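Local coordinates for protein neural cell adhesion molecule 1 (Homo sapiens, PDB 2HAZ) that probably mediates adhesion between neural cells, with its first fibronectin type III repeat carrying a helix critical for polysialylation of the protein's N-glycans, at residues A[27-32]-A[38-43]; A[66-71]-A[81-86]. One frame throughout, in Å; residues are numbered along the deposited sequence.

Interaction 1: residues A[27-32]-A[38-43]. With NA (sodium ion), chain B.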
loop_
_atom_site.group_PDB
_atom_site.type_symbol
_atom_site.label_atom_id
_atom_site.label_comp_id
_atom_site.label_asym_id
_atom_site.label_seq_id
_atom_site.Cartn_x
_atom_site.Cartn_y
_atom_site.Cartn_z
ATOM N N ASP A 27 7.012 2.258 5.126
ATOM C CA ASP A 27 7.269 2.179 6.577
ATOM C C ASP A 27 6.024 1.715 7.292
ATOM O O ASP A 27 4.926 2.165 6.970
ATOM C CB ASP A 27 7.540 3.558 7.170
ATOM C CG ASP A 27 8.708 4.226 6.571
ATOM O OD1 ASP A 27 9.699 3.527 6.264
ATOM O OD2 ASP A 27 8.644 5.468 6.407
ATOM N N GLU A 28 6.207 0.856 8.289
ATOM C CA GLU A 28 5.131 0.488 9.212
ATOM C C GLU A 28 4.517 1.726 9.882
ATOM O O GLU A 28 5.200 2.746 10.032
ATOM C CB GLU A 28 5.665 -0.458 10.288
ATOM C CG GLU A 28 6.118 -1.813 9.777
ATOM C CD GLU A 28 7.560 -1.807 9.263
ATOM O OE1 GLU A 28 8.190 -0.726 9.209
ATOM O OE2 GLU A 28 8.074 -2.893 8.920
ATOM N N PRO A 29 3.225 1.641 10.278
ATOM C CA PRO A 29 2.575 2.690 11.073
ATOM C C PRO A 29 3.379 3.052 12.335
ATOM O O PRO A 29 4.016 2.179 12.922
ATOM C CB PRO A 29 1.244 2.031 11.480
ATOM C CG PRO A 29 0.937 1.100 10.361
ATOM C CD PRO A 29 2.286 0.540 9.959
ATOM N N GLU A 30 3.373 4.324 12.731
ATOM C CA GLU A 30 4.016 4.719 13.990
ATOM C C GLU A 30 3.285 4.052 15.154
ATOM O O GLU A 30 3.904 3.542 16.095
ATOM C CB GLU A 30 4.013 6.239 14.164
ATOM C CG GLU A 30 4.909 6.984 13.191
ATOM C CD GLU A 30 6.378 6.966 13.591
ATOM O OE1 GLU A 30 7.194 6.449 12.796
ATOM O OE2 GLU A 30 6.717 7.480 14.688
ATOM N N ALA A 31 1.957 4.043 15.066
ATOM C CA ALA A 31 1.122 3.409 16.074
ATOM C C ALA A 31 0.318 2.263 15.477
ATOM O O ALA A 31 -0.345 2.416 14.450
ATOM C CB ALA A 31 0.197 4.428 16.714
ATOM N N THR A 32 0.389 1.119 16.141
ATOM C CA THR A 32 -0.454 -0.026 15.831
ATOM C C THR A 32 -1.913 0.273 16.189
ATOM O O THR A 32 -2.822 -0.427 15.746
ATOM C CB THR A 32 0.019 -1.277 16.592
ATOM O OG1 THR A 32 0.065 -1.002 18.004
ATOM C CG2 THR A 32 1.403 -1.709 16.117
ATOM N N LEU A 38 -2.162 -6.876 11.203
ATOM C CA LEU A 38 -2.482 -8.212 10.698
ATOM C C LEU A 38 -2.236 -8.376 9.195
ATOM O O LEU A 38 -1.776 -9.420 8.731
ATOM C CB LEU A 38 -3.944 -8.543 10.983
ATOM C CG LEU A 38 -4.541 -8.516 12.392
ATOM C CD1 LEU A 38 -6.013 -8.880 12.316
ATOM C CD2 LEU A 38 -3.795 -9.474 13.277
ATOM N N LYS A 39 -2.604 -7.345 8.440
ATOM C CA LYS A 39 -2.473 -7.338 6.987
ATOM C C LYS A 39 -2.245 -5.914 6.541
ATOM O O LYS A 39 -2.519 -4.968 7.287
ATOM C CB LYS A 39 -3.761 -7.839 6.316
ATOM C CG LYS A 39 -4.050 -9.316 6.461
ATOM C CD LYS A 39 -5.191 -9.718 5.536
ATOM C CE LYS A 39 -5.623 -11.179 5.722
ATOM N NZ LYS A 39 -4.488 -12.147 5.742
ATOM N N TYR A 40 -1.754 -5.772 5.312
ATOM C CA TYR A 40 -1.787 -4.491 4.614
ATOM C C TYR A 40 -2.724 -4.528 3.424
ATOM O O TYR A 40 -2.892 -5.560 2.768
ATOM C CB TYR A 40 -0.388 -4.043 4.181
ATOM C CG TYR A 40 0.487 -3.633 5.346
ATOM C CD1 TYR A 40 0.495 -2.322 5.815
ATOM C CD2 TYR A 40 1.304 -4.565 5.973
ATOM C CE1 TYR A 40 1.301 -1.952 6.906
ATOM C CE2 TYR A 40 2.116 -4.208 7.058
ATOM C CZ TYR A 40 2.108 -2.904 7.508
ATOM O OH TYR A 40 2.905 -2.565 8.568
ATOM N N LYS A 41 -3.331 -3.390 3.135
ATOM C CA LYS A 41 -4.114 -3.254 1.916
ATOM C C LYS A 41 -3.460 -2.201 1.029
ATOM O O LYS A 41 -3.249 -1.065 1.453
ATOM C CB LYS A 41 -5.556 -2.866 2.247
ATOM C CG LYS A 41 -6.509 -2.883 1.050
ATOM C CD LYS A 41 -7.848 -2.307 1.487
ATOM C CE LYS A 41 -8.931 -2.495 0.478
ATOM N NZ LYS A 41 -10.182 -1.838 1.005
ATOM N N ALA A 42 -3.121 -2.597 -0.193
ATOM C CA ALA A 42 -2.734 -1.637 -1.218
ATOM C C ALA A 42 -3.916 -1.351 -2.124
ATOM O O ALA A 42 -4.590 -2.272 -2.569
ATOM C CB ALA A 42 -1.571 -2.163 -2.056
ATOM N N GLU A 43 -4.153 -0.070 -2.374
ATOM C CA GLU A 43 -5.110 0.401 -3.369
ATOM C C GLU A 43 -4.373 1.227 -4.424
ATOM O O GLU A 43 -3.553 2.100 -4.080
ATOM C CB GLU A 43 -6.187 1.255 -2.699
ATOM C CG GLU A 43 -6.890 0.561 -1.539
ATOM C CD GLU A 43 -7.937 1.440 -0.896
ATOM O OE1 GLU A 43 -7.589 2.199 0.042
ATOM O OE2 GLU A 43 -9.111 1.375 -1.340
HETATM NA NA NA B . 10.884 5.407 5.592
#
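Y40 reaches from strand 39-46 to the loop at E28 and P29, and its side chain can be followed atom by atom. CB leaves the strand toward the loop, and chi1 of -70° swings CG to the side of the backbone N, opposite the carbonyl carbon. Along one edge of the ring, CE1 lies 4.1 Å from CD of P29, which sits near the ring plane. At the tip, OH rests 3.5 Å from CD of P29 and again 3.5 Å from CG of E28, so two aliphatic carbons touch the hydroxyl oxygen. F26 meets the ring edge-to-face, while A59 and A62 of helix 59-65 also pack on it.

Proline suits the loop side: its rigid ring offers a carbon edge, and it also touches A85 of strand 78-87. E28 lends only the aliphatic part of its chain. A bend at chi2 (85°) turns the chain, and the carboxylate plane stands 68° from that of the tyrosine ring. E28 is an exposed residue, as suits its charge.

One residue earlier, D27 points its CB away from the strand and holds a sodium ion with both carboxylate oxygens, OD1 at 2.3 Å and OD2 at 2.4 Å. D13 OD1 binds the same ion, and a negatively charged aspartate pair fits a cation well.

No hydrogen bond or salt bridge joins the two segments. Across this contact Y40 meets the loop through van der Waals contacts of CE1 and OH with aliphatic carbons, which implies shape matching without directional bonds.

Interaction 2: residues A[66-71]-A[81-86]; sequences GIVTIV and VRLAAL
The backbone N of L83 is hydrogen-bonded to OG of S95, a bond to a serine side chain on the adjoining strand 90-101, while the leucine side chain points toward V68 on strand 67-70. There CD2 of L83 meets CG2 of V68 at 3.8 Å, methyl against methyl, the two side chains running antiparallel and overlapping at their ends. The rotamer of V68 (chi1 -63°) puts CG1 beside the backbone N and CG2 between N and the carbonyl carbon, and it is this second branch that reaches the leucine. Leucine suits the other side because its branch point lies one carbon farther out, which brings its methyls deeper into the space between the strands.

Two residues along, I70 and V81 repeat the pairing more loosely, with CD1 of I70 4.3 Å from CG2 of V81. The long arm of isoleucine faces a short, branched valine.

This is the core of the beta sandwich of a fibronectin type III domain: strand 67-70 belongs to the three-stranded sheet and strand 78-87 to the four-stranded one. No hydrogen bond crosses between them, and the nearest CA atoms, those of I70 and V81, are 9.2 Å apart, leaving the gap to be filled by side chains. V68 and I70 on one strand, V81 and L83 on the other, alternate inward, and all four are buried and purely aliphatic. F26 and A42 also pack on L83, and F100 reaches both I70 and V81. The side chain of R82 leaves on the other face of its strand, where it forms a salt bridge with E43 and a cation-pi contact with W52.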
loop_
_atom_site.group_PDB
_atom_site.type_symbol
_atom_site.label_atom_id
_atom_site.label_comp_id
_atom_site.label_asym_id
_atom_site.label_seq_id
_atom_site.Cartn_x
_atom_site.Cartn_y
_atom_site.Cartn_z
ATOM N N GLY A 66 10.001 -5.067 3.522
ATOM C CA GLY A 66 9.865 -3.617 3.388
ATOM C C GLY A 66 9.039 -3.197 2.176
ATOM O O GLY A 66 8.884 -2.005 1.915
ATOM N N ILE A 67 8.487 -4.179 1.460
ATOM C CA ILE A 67 7.709 -3.949 0.225
ATOM C C ILE A 67 6.384 -4.714 0.142
ATOM O O ILE A 67 6.178 -5.744 0.805
ATOM C CB ILE A 67 8.515 -4.321 -1.072
ATOM C CG1 ILE A 67 8.833 -5.820 -1.103
ATOM C CG2 ILE A 67 9.752 -3.398 -1.243
ATOM C CD1 ILE A 67 9.590 -6.313 -2.333
ATOM N N VAL A 68 5.496 -4.189 -0.695
ATOM C CA VAL A 68 4.435 -4.971 -1.297
ATOM C C VAL A 68 4.505 -4.794 -2.825
ATOM O O VAL A 68 4.882 -3.713 -3.330
ATOM C CB VAL A 68 3.028 -4.624 -0.726
ATOM C CG1 VAL A 68 2.954 -4.963 0.757
ATOM C CG2 VAL A 68 2.651 -3.158 -0.981
ATOM N N THR A 69 4.159 -5.855 -3.546
ATOM C CA THR A 69 4.222 -5.859 -5.001
ATOM C C THR A 69 2.840 -5.773 -5.587
ATOM O O THR A 69 2.009 -6.661 -5.383
ATOM C CB THR A 69 4.873 -7.137 -5.577
ATOM O OG1 THR A 69 6.155 -7.342 -4.985
ATOM C CG2 THR A 69 5.037 -7.002 -7.098
ATOM N N ILE A 70 2.612 -4.717 -6.349
ATOM C CA ILE A 70 1.361 -4.577 -7.054
ATOM C C ILE A 70 1.526 -5.123 -8.471
ATOM O O ILE A 70 2.622 -5.064 -9.078
ATOM C CB ILE A 70 0.801 -3.123 -6.993
ATOM C CG1 ILE A 70 1.767 -2.120 -7.624
ATOM C CG2 ILE A 70 0.477 -2.718 -5.526
ATOM C CD1 ILE A 70 1.362 -0.646 -7.432
ATOM N N VAL A 71 0.436 -5.683 -8.979
ATOM C CA VAL A 71 0.431 -6.453 -10.227
ATOM C C VAL A 71 -0.674 -6.001 -11.178
ATOM O O VAL A 71 -1.496 -5.145 -10.842
ATOM C CB VAL A 71 0.218 -7.981 -9.957
ATOM C CG1 VAL A 71 1.371 -8.578 -9.168
ATOM C CG2 VAL A 71 -1.113 -8.215 -9.246
ATOM N N VAL A 81 -0.882 5.166 -5.822
ATOM C CA VAL A 81 -0.991 4.063 -4.858
ATOM C C VAL A 81 -0.995 4.603 -3.420
ATOM O O VAL A 81 -0.380 5.626 -3.115
ATOM C CB VAL A 81 0.112 2.992 -5.073
ATOM C CG1 VAL A 81 1.504 3.531 -4.822
ATOM C CG2 VAL A 81 -0.143 1.735 -4.234
ATOM N N ARG A 82 -1.757 3.926 -2.572
ATOM C CA ARG A 82 -1.787 4.196 -1.136
ATOM C C ARG A 82 -1.897 2.861 -0.385
ATOM O O ARG A 82 -2.282 1.837 -0.976
ATOM C CB ARG A 82 -2.957 5.137 -0.820
ATOM C CG ARG A 82 -4.334 4.557 -1.116
ATOM C CD ARG A 82 -5.380 5.656 -1.327
ATOM N NE ARG A 82 -6.708 5.114 -1.061
ATOM C CZ ARG A 82 -7.846 5.807 -1.044
ATOM N NH1 ARG A 82 -7.865 7.115 -1.264
ATOM N NH2 ARG A 82 -8.978 5.168 -0.796
ATOM N N LEU A 83 -1.531 2.890 0.897
ATOM C CA LEU A 83 -1.476 1.727 1.774
ATOM C C LEU A 83 -2.187 2.011 3.075
ATOM O O LEU A 83 -2.082 3.109 3.613
ATOM C CB LEU A 83 -0.039 1.403 2.157
ATOM C CG LEU A 83 0.923 0.686 1.223
ATOM C CD1 LEU A 83 2.179 0.453 2.036
ATOM C CD2 LEU A 83 0.357 -0.648 0.742
ATOM N N ALA A 84 -2.847 0.983 3.589
ATOM C CA ALA A 84 -3.455 0.990 4.923
ATOM C C ALA A 84 -3.109 -0.315 5.629
ATOM O O ALA A 84 -2.971 -1.359 4.983
ATOM C CB ALA A 84 -4.953 1.146 4.818
ATOM N N ALA A 85 -2.933 -0.227 6.950
ATOM C CA ALA A 85 -2.737 -1.371 7.828
ATOM C C ALA A 85 -4.066 -1.804 8.412
ATOM O O ALA A 85 -4.915 -0.967 8.774
ATOM C CB ALA A 85 -1.781 -1.032 8.967
ATOM N N LEU A 86 -4.233 -3.112 8.495
ATOM C CA LEU A 86 -5.382 -3.714 9.151
ATOM C C LEU A 86 -4.951 -4.282 10.498
ATOM O O LEU A 86 -3.982 -5.056 10.555
ATOM C CB LEU A 86 -5.940 -4.856 8.296
ATOM C CG LEU A 86 -7.205 -5.573 8.775
ATOM C CD1 LEU A 86 -8.464 -4.750 8.490
ATOM C CD2 LEU A 86 -7.298 -6.901 8.087
#

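How the interactions relate
From the N terminus, interaction 1 comes first: residues 27-32 leave the end of strand 22-27, and the contact closes the loop between that strand and strand 39-46, where the chain passes from the three-stranded sheet to the four-stranded one. It is complete before interaction 2 opens. There, strand 67-70, back in the first sheet after helix 59-65, faces strand 78-87 across the sandwich, closing the connection between them. The two contacts are thus in series, neither nested nor crossed. Their second segments are neighbours in one sheet, probably hydrogen-bonded from L38 N to L86 O (2.7 Å) and from K41 N to A84 O (2.8 Å); L38 and K39 sit together opposite L86, a classic beta bulge.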